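Local coordinates for protein glutathione S-transferase delta (PDB 3VK9) that probably catalyses the conjugation of glutathione to electrophilic compounds, working as a homodimeric delta-class transferase of the silkmoth, at residues 108-112 and 113-117; 127-130 and 131-135; 184-187 and 188-192. All blocks are in the same frame, centred on the assembly; numbering follows the deposited sequence. Where two conformers were deposited one is given.

Contact 1. Residues 108-112 and 113-117; sequences QRFSD and YFYPQ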
loop_
_atom_site.group_PDB
_atom_site.type_symbol
_atom_site.label_atom_id
_atom_site.label_comp_id
_atom_site.label_asym_id
_atom_site.label_seq_id
_atom_site.Cartn_x
_atom_site.Cartn_y
_atom_site.Cartn_z
ATOM N N GLN A 108 5.326 4.611 -5.978
ATOM C CA GLN A 108 4.448 5.736 -6.267
ATOM C C GLN A 108 5.254 6.917 -6.786
ATOM O O GLN A 108 4.887 7.546 -7.767
ATOM C CB GLN A 108 3.659 6.139 -5.018
ATOM C CG GLN A 108 2.666 7.248 -5.271
ATOM C CD GLN A 108 1.588 6.828 -6.260
ATOM O OE1 GLN A 108 0.829 5.881 -6.011
ATOM N NE2 GLN A 108 1.530 7.518 -7.398
ATOM N N ARG A 109 6.359 7.217 -6.117
ATOM C CA ARG A 109 7.171 8.358 -6.497
ATOM C C ARG A 109 7.789 8.127 -7.852
ATOM O O ARG A 109 7.826 9.040 -8.678
ATOM C CB ARG A 109 8.238 8.648 -5.438
ATOM C CG ARG A 109 7.614 9.252 -4.200
ATOM C CD ARG A 109 8.589 9.407 -3.073
ATOM N NE ARG A 109 7.919 9.985 -1.917
ATOM C CZ ARG A 109 8.550 10.605 -0.933
ATOM N NH1 ARG A 109 9.864 10.737 -0.986
ATOM N NH2 ARG A 109 7.868 11.104 0.090
ATOM N N PHE A 110 8.253 6.899 -8.079
ATOM C CA PHE A 110 8.840 6.540 -9.358
ATOM C C PHE A 110 7.820 6.662 -10.469
ATOM O O PHE A 110 8.092 7.264 -11.489
ATOM C CB PHE A 110 9.421 5.121 -9.353
ATOM C CG PHE A 110 9.825 4.634 -10.731
ATOM C CD1 PHE A 110 10.919 5.182 -11.385
ATOM C CD2 PHE A 110 9.087 3.644 -11.382
ATOM C CE1 PHE A 110 11.297 4.741 -12.669
ATOM C CE2 PHE A 110 9.450 3.203 -12.657
ATOM C CZ PHE A 110 10.561 3.753 -13.299
ATOM N N SER A 111 6.656 6.061 -10.259
ATOM C CA SER A 111 5.534 6.190 -11.172
ATOM C C SER A 111 5.257 7.663 -11.492
ATOM O O SER A 111 5.162 8.046 -12.670
ATOM C CB SER A 111 4.298 5.526 -10.552
ATOM O OG SER A 111 3.180 5.643 -11.404
ATOM N N ASP A 112 5.147 8.493 -10.455
ATOM C CA ASP A 112 4.825 9.918 -10.643
ATOM C C ASP A 112 5.861 10.638 -11.490
ATOM O O ASP A 112 5.541 11.531 -12.290
ATOM C CB ASP A 112 4.670 10.641 -9.298
ATOM C CG ASP A 112 3.379 10.271 -8.582
ATOM O OD1 ASP A 112 2.505 9.632 -9.213
ATOM O OD2 ASP A 112 3.238 10.621 -7.388
ATOM N N TYR A 113 7.112 10.239 -11.310
ATOM C CA TYR A 113 8.226 10.868 -11.995
ATOM C C TYR A 113 8.340 10.406 -13.444
ATOM O O TYR A 113 8.528 11.218 -14.358
ATOM C CB TYR A 113 9.529 10.524 -11.258
ATOM C CG TYR A 113 10.762 10.939 -12.014
ATOM C CD1 TYR A 113 11.025 12.284 -12.253
ATOM C CD2 TYR A 113 11.672 9.992 -12.482
ATOM C CE1 TYR A 113 12.152 12.681 -12.944
ATOM C CE2 TYR A 113 12.813 10.384 -13.171
ATOM C CZ TYR A 113 13.045 11.730 -13.397
ATOM O OH TYR A 113 14.173 12.146 -14.083
ATOM N N PHE A 114 8.214 9.094 -13.635
ATOM C CA PHE A 114 8.586 8.435 -14.890
ATOM C C PHE A 114 7.481 8.294 -15.944
ATOM O O PHE A 114 7.724 8.520 -17.125
ATOM C CB PHE A 114 9.189 7.060 -14.585
ATOM C CG PHE A 114 9.959 6.460 -15.734
ATOM C CD1 PHE A 114 10.878 7.211 -16.431
ATOM C CD2 PHE A 114 9.767 5.137 -16.104
ATOM C CE1 PHE A 114 11.594 6.656 -17.487
ATOM C CE2 PHE A 114 10.482 4.576 -17.150
ATOM C CZ PHE A 114 11.390 5.334 -17.839
ATOM N N TYR A 115 6.279 7.903 -15.529
ATOM C CA TYR A 115 5.243 7.546 -16.499
ATOM C C TYR A 115 4.643 8.730 -17.264
ATOM O O TYR A 115 4.214 8.571 -18.405
ATOM C CB TYR A 115 4.165 6.663 -15.861
ATOM C CG TYR A 115 4.675 5.284 -15.467
ATOM C CD1 TYR A 115 5.597 4.606 -16.257
ATOM C CD2 TYR A 115 4.240 4.664 -14.308
ATOM C CE1 TYR A 115 6.067 3.344 -15.900
ATOM C CE2 TYR A 115 4.699 3.404 -13.945
ATOM C CZ TYR A 115 5.616 2.751 -14.742
ATOM O OH TYR A 115 6.075 1.499 -14.380
ATOM N N PRO A 116 4.612 9.921 -16.645
ATOM C CA PRO A 116 4.292 11.104 -17.448
ATOM C C PRO A 116 5.282 11.297 -18.602
ATOM O O PRO A 116 4.872 11.724 -19.681
ATOM C CB PRO A 116 4.429 12.253 -16.446
ATOM C CG PRO A 116 4.095 11.629 -15.130
ATOM C CD PRO A 116 4.641 10.223 -15.201
ATOM N N GLN A 117 6.560 10.993 -18.382
ATOM C CA GLN A 117 7.556 11.155 -19.443
ATOM C C GLN A 117 7.382 10.113 -20.546
ATOM O O GLN A 117 7.551 10.407 -21.730
ATOM C CB GLN A 117 8.968 11.051 -18.880
ATOM C CG GLN A 117 9.236 11.919 -17.668
ATOM C CD GLN A 117 10.679 11.792 -17.222
ATOM O OE1 GLN A 117 11.597 11.993 -18.019
ATOM N NE2 GLN A 117 10.889 11.428 -15.956
#
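Phe110 O takes two backbone donors, a good bond from Phe114 N at 2.8 Å and a weak one from Tyr113 N. The first is the ordinary i to i+4 bond of helix 89-119 in the all-helical C-terminal domain, the second an i to i+3 one, and the turn sets up an aromatic cluster of Phe110, Phe114 and Tyr115. The Phe110 ring, carried forward along the helix with CG anti to the backbone N (chi1 170°), lies alongside that of Phe114. Their planes are 29° apart and slid so far that they barely overlap; Phe110 CZ meets Phe114 CD2 at 3.2 Å, while Phe114 CB sits over the Phe110 face in a CH-pi contact. Toward Tyr115, Phe110 presents its edge to the ring face, a T-shaped pair with centroids 5.9 Å apart. Putting an alanine here would probably leave the Tyr115 face without its edge partner and open a gap beside Phe114. Tyr115 OH is hydrogen-bonded to Tyr107 OH, and Ser111 OG comes to the edge of the Tyr115 ring. Pro116 brings no N-H, so the helix kinks here, with Pro116 CG 3.2 Å from Asp112 O. On another side, Tyr113 OH bonds to Asp172, and Gln117 NE2 lies over the centre of the Tyr113 ring, 3.3 Å above its plane, while donating an almost straight bond to Tyr113 O.

Contact 2. Residues 127-130 and 131-135; sequences AKNE and KVQEA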
loop_
_atom_site.group_PDB
_atom_site.type_symbol
_atom_site.label_atom_id
_atom_site.label_comp_id
_atom_site.label_asym_id
_atom_site.label_seq_id
_atom_site.Cartn_x
_atom_site.Cartn_y
_atom_site.Cartn_z
ATOM N N ALA A 127 11.764 18.294 -9.286
ATOM C CA ALA A 127 11.168 18.060 -7.974
ATOM C C ALA A 127 10.698 16.603 -7.806
ATOM O O ALA A 127 10.987 15.960 -6.791
ATOM C CB ALA A 127 10.030 19.055 -7.720
ATOM N N LYS A 128 9.993 16.073 -8.801
ATOM C CA LYS A 128 9.591 14.671 -8.749
ATOM C C LYS A 128 10.818 13.744 -8.733
ATOM O O LYS A 128 10.798 12.704 -8.080
ATOM C CB LYS A 128 8.631 14.330 -9.887
ATOM C CG LYS A 128 7.275 15.015 -9.777
ATOM C CD LYS A 128 6.448 14.817 -11.051
ATOM C CE LYS A 128 5.138 15.608 -11.028
ATOM N NZ LYS A 128 4.310 15.304 -9.824
ATOM N N ASN A 129 11.888 14.131 -9.431
ATOM C CA ASN A 129 13.145 13.381 -9.374
ATOM C C ASN A 129 13.638 13.314 -7.937
ATOM O O ASN A 129 13.946 12.239 -7.422
ATOM C CB ASN A 129 14.221 14.025 -10.253
ATOM C CG ASN A 129 15.507 13.197 -10.310
ATOM O OD1 ASN A 129 16.166 12.966 -9.290
ATOM N ND2 ASN A 129 15.869 12.751 -11.511
ATOM N N GLU A 130 13.692 14.474 -7.284
ATOM C CA GLU A 130 14.137 14.542 -5.898
ATOM C C GLU A 130 13.307 13.673 -4.941
ATOM O O GLU A 130 13.845 13.077 -4.008
ATOM C CB GLU A 130 14.199 15.997 -5.417
ATOM C CG GLU A 130 15.409 16.746 -5.960
ATOM C CD GLU A 130 16.725 16.017 -5.686
ATOM O OE1 GLU A 130 17.560 15.941 -6.614
ATOM O OE2 GLU A 130 16.925 15.525 -4.548
ATOM N N LYS A 131 12.003 13.589 -5.179
ATOM C CA LYS A 131 11.158 12.750 -4.342
ATOM C C LYS A 131 11.571 11.281 -4.487
ATOM O O LYS A 131 11.549 10.522 -3.518
ATOM C CB LYS A 131 9.676 12.953 -4.679
ATOM C CG LYS A 131 9.104 14.282 -4.185
ATOM C CD LYS A 131 8.073 14.049 -3.086
ATOM C CE LYS A 131 7.837 15.317 -2.249
ATOM N NZ LYS A 131 8.910 15.562 -1.232
ATOM N N VAL A 132 11.954 10.880 -5.695
ATOM C CA VAL A 132 12.465 9.528 -5.888
ATOM C C VAL A 132 13.805 9.341 -5.159
ATOM O O VAL A 132 14.028 8.312 -4.522
ATOM C CB VAL A 132 12.640 9.171 -7.377
ATOM C CG1 VAL A 132 13.231 7.768 -7.511
ATOM C CG2 VAL A 132 11.316 9.263 -8.101
ATOM N N GLN A 133 14.690 10.337 -5.255
ATOM C CA GLN A 133 15.972 10.269 -4.551
ATOM C C GLN A 133 15.717 10.062 -3.053
ATOM O O GLN A 133 16.385 9.255 -2.406
ATOM C CB GLN A 133 16.818 11.538 -4.779
ATOM C CG GLN A 133 17.092 11.866 -6.265
ATOM C CD GLN A 133 17.962 10.817 -6.965
ATOM O OE1 GLN A 133 18.643 10.022 -6.315
ATOM N NE2 GLN A 133 17.941 10.817 -8.301
ATOM N N GLU A 134 14.748 10.792 -2.500
ATOM C CA GLU A 134 14.455 10.678 -1.067
ATOM C C GLU A 134 13.908 9.288 -0.716
ATOM O O GLU A 134 14.156 8.768 0.368
ATOM C CB GLU A 134 13.459 11.754 -0.615
ATOM C CG GLU A 134 13.920 13.180 -0.837
ATOM C CD GLU A 134 12.804 14.201 -0.619
ATOM O OE1 GLU A 134 11.639 13.788 -0.384
ATOM O OE2 GLU A 134 13.099 15.419 -0.685
ATOM N N ALA A 135 13.138 8.692 -1.619
ATOM C CA ALA A 135 12.657 7.342 -1.360
ATOM C C ALA A 135 13.849 6.368 -1.312
ATOM O O ALA A 135 13.920 5.485 -0.460
ATOM C CB ALA A 135 11.666 6.934 -2.402
#
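Asn129 OD1 receives a hydrogen bond from Gln133 NE2 at 3.0 Å, a nearly straight i to i+4 link (165° at the hydrogen) between two side-chain amides on helix 126-142. The two amide planes are nearly coplanar, 19° apart. OD1 lies in the amide plane of Gln133, though NE2 itself sits a little off the carbonyl plane of Asn129. Asn129 gets its amide there by holding CG anti to the backbone N (chi1 -175°), leaning toward the next turn, while the Gln133 chain folds at chi2 to come back and meet it. One level further out, each amide spends its other end on a tyrosine: Asn129 ND2 on Tyr113 OH, Gln133 OE1 on Tyr178 OH. With both ends engaged, a flip of either amide would probably cost bonds. The backbone bond from Gln133 N to Asn129 O, also 3.0 Å, joins the same two residues.

The outer side is charged. Glu130 pairs with Lys126 in a salt bridge, and its OE2 reaches Gln133 CB at 4.0 Å. Lys131 NZ bridges weakly to Glu134 OE1 at 3.4 Å, and Glu134 CG lies against Glu130 O. Toward the interior, Val132 packs on Tyr113 and Ala135 on Thr105, both of helix 89-119, while Ile173, in the loop between helices 156-167 and 179-191, touches Asn129, Val132 and Gln133.

Contact 3. Residues 184-187 and 188-192; sequences WYET and VKSTA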
loop_
_atom_site.group_PDB
_atom_site.type_symbol
_atom_site.label_atom_id
_atom_site.label_comp_id
_atom_site.label_asym_id
_atom_site.label_seq_id
_atom_site.Cartn_x
_atom_site.Cartn_y
_atom_site.Cartn_z
ATOM N N TRP A 184 22.420 -4.557 -1.590
ATOM C CA TRP A 184 21.170 -5.323 -1.517
ATOM C C TRP A 184 20.673 -5.792 -2.898
ATOM O O TRP A 184 20.330 -6.960 -3.084
ATOM C CB TRP A 184 20.116 -4.481 -0.785
ATOM C CG TRP A 184 18.707 -4.937 -0.959
ATOM C CD1 TRP A 184 18.050 -5.882 -0.217
ATOM C CD2 TRP A 184 17.775 -4.466 -1.929
ATOM N NE1 TRP A 184 16.760 -6.022 -0.672
ATOM C CE2 TRP A 184 16.563 -5.162 -1.721
ATOM C CE3 TRP A 184 17.841 -3.516 -2.954
ATOM C CZ2 TRP A 184 15.426 -4.944 -2.511
ATOM C CZ3 TRP A 184 16.715 -3.292 -3.729
ATOM C CH2 TRP A 184 15.522 -4.008 -3.509
ATOM N N TYR A 185 20.636 -4.878 -3.864
ATOM C CA TYR A 185 20.256 -5.222 -5.232
ATOM C C TYR A 185 20.996 -6.472 -5.701
ATOM O O TYR A 185 20.381 -7.446 -6.158
ATOM C CB TYR A 185 20.592 -4.052 -6.157
ATOM C CG TYR A 185 19.912 -4.063 -7.519
ATOM C CD1 TYR A 185 18.514 -4.093 -7.631
ATOM C CD2 TYR A 185 20.664 -3.968 -8.697
ATOM C CE1 TYR A 185 17.891 -4.075 -8.878
ATOM C CE2 TYR A 185 20.042 -3.945 -9.960
ATOM C CZ TYR A 185 18.661 -4.001 -10.038
ATOM O OH TYR A 185 18.044 -3.981 -11.264
ATOM N N GLU A 186 22.322 -6.440 -5.583
ATOM C CA GLU A 186 23.144 -7.571 -5.986
ATOM C C GLU A 186 22.828 -8.842 -5.202
ATOM O O GLU A 186 22.733 -9.917 -5.777
ATOM C CB GLU A 186 24.633 -7.248 -5.846
ATOM C CG GLU A 186 25.509 -8.413 -6.264
ATOM C CD GLU A 186 26.980 -8.165 -6.042
ATOM O OE1 GLU A 186 27.327 -7.266 -5.244
ATOM O OE2 GLU A 186 27.786 -8.885 -6.657
ATOM N N THR A 187 22.677 -8.714 -3.889
ATOM C CA THR A 187 22.373 -9.865 -3.049
ATOM C C THR A 187 21.074 -10.543 -3.493
ATOM O O THR A 187 20.995 -11.762 -3.621
ATOM C CB THR A 187 22.208 -9.461 -1.552
ATOM O OG1 THR A 187 23.412 -8.857 -1.064
ATOM C CG2 THR A 187 21.868 -10.684 -0.693
ATOM N N VAL A 188 20.048 -9.740 -3.730
ATOM C CA VAL A 188 18.748 -10.302 -4.071
ATOM C C VAL A 188 18.792 -10.962 -5.454
ATOM O O VAL A 188 18.301 -12.070 -5.627
ATOM C CB VAL A 188 17.638 -9.269 -3.923
ATOM C CG1 VAL A 188 16.306 -9.812 -4.466
ATOM C CG2 VAL A 188 17.495 -8.900 -2.438
ATOM N N LYS A 189 19.450 -10.313 -6.407
ATOM C CA LYS A 189 19.643 -10.891 -7.735
ATOM C C LYS A 189 20.227 -12.302 -7.662
ATOM O O LYS A 189 19.812 -13.199 -8.402
ATOM C CB LYS A 189 20.592 -10.013 -8.554
ATOM C CG LYS A 189 19.955 -8.801 -9.197
ATOM C CD LYS A 189 21.038 -7.832 -9.628
ATOM C CE LYS A 189 20.776 -7.228 -10.993
ATOM N NZ LYS A 189 21.999 -6.469 -11.416
ATOM N N SER A 190 21.195 -12.496 -6.768
ATOM C CA SER A 190 21.924 -13.756 -6.670
ATOM C C SER A 190 21.295 -14.748 -5.701
ATOM O O SER A 190 21.773 -15.878 -5.568
ATOM C CB SER A 190 23.369 -13.498 -6.235
ATOM O OG SER A 190 23.870 -12.329 -6.843
ATOM N N THR A 191 20.248 -14.333 -5.002
ATOM C CA THR A 191 19.641 -15.240 -4.023
ATOM C C THR A 191 18.160 -15.546 -4.236
ATOM O O THR A 191 17.662 -16.572 -3.766
ATOM C CB THR A 191 19.895 -14.790 -2.560
ATOM O OG1 THR A 191 19.466 -13.439 -2.379
ATOM C CG2 THR A 191 21.386 -14.904 -2.213
ATOM N N ALA A 192 17.451 -14.671 -4.943
ATOM C CA ALA A 192 16.057 -14.949 -5.253
ATOM C C ALA A 192 15.972 -16.054 -6.313
ATOM O O ALA A 192 16.453 -15.879 -7.427
ATOM C CB ALA A 192 15.352 -13.684 -5.732
#
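Trp184 and Val188 project side by side from one flank of helix 179-191, with the methyl CG2 of Val188 seated over a face of the indole. It lies 3.9 Å from the centroid of the five-membered ring, in a CH-pi contact displaced toward the rim. Val188 reaches this place because CG2 is the branch anti to its carbonyl carbon. Tyr185 and Lys189 meet at a slant instead: the lysine chain crosses one face of the phenol ring, CD in a CH-pi contact and CE 3.5 Å from Tyr185 CE2. Near the end of the helix, hydroxyls turn back on the backbone. Thr191 OG1 donates to Thr187 O at 2.6 Å, from above the carbonyl plane, and also bonds to Tyr148 OH. Glu186 O is gripped by Ser190 N at 3.2 Å and, less certainly because Ser190 has two conformers, by Ser190 OG from the opposite face of the carbonyl plane. Outward from these pairs, Trp184 NE1 bonds to Asp158 at the start of helix 156-167, Tyr185 OH bonds to Glu169 just beyond that helix, and Trp184, Tyr185 and Val188 all pack on its Ile162.

In the fold
Following the chain past the thioredoxin-like N-terminal domain, contacts 1, 2 and 3 come in series, each inside a single helix of the C-terminal domain; none closes a loop, and none nests in or crosses another. Contact 1 lies near the end of helix 89-119, and the chain then turns back into helix 126-142 with contact 2. These two touch: Arg109 NH1 probably bonds to Lys131 O, and Val132 CG2 packs on Arg109 O, tying the consecutive helices together. Contact 3, on helix 179-191, stands apart, its centre about 25 Å from that of contact 1 and about 24 Å from that of contact 2, and joins its helix to 156-167.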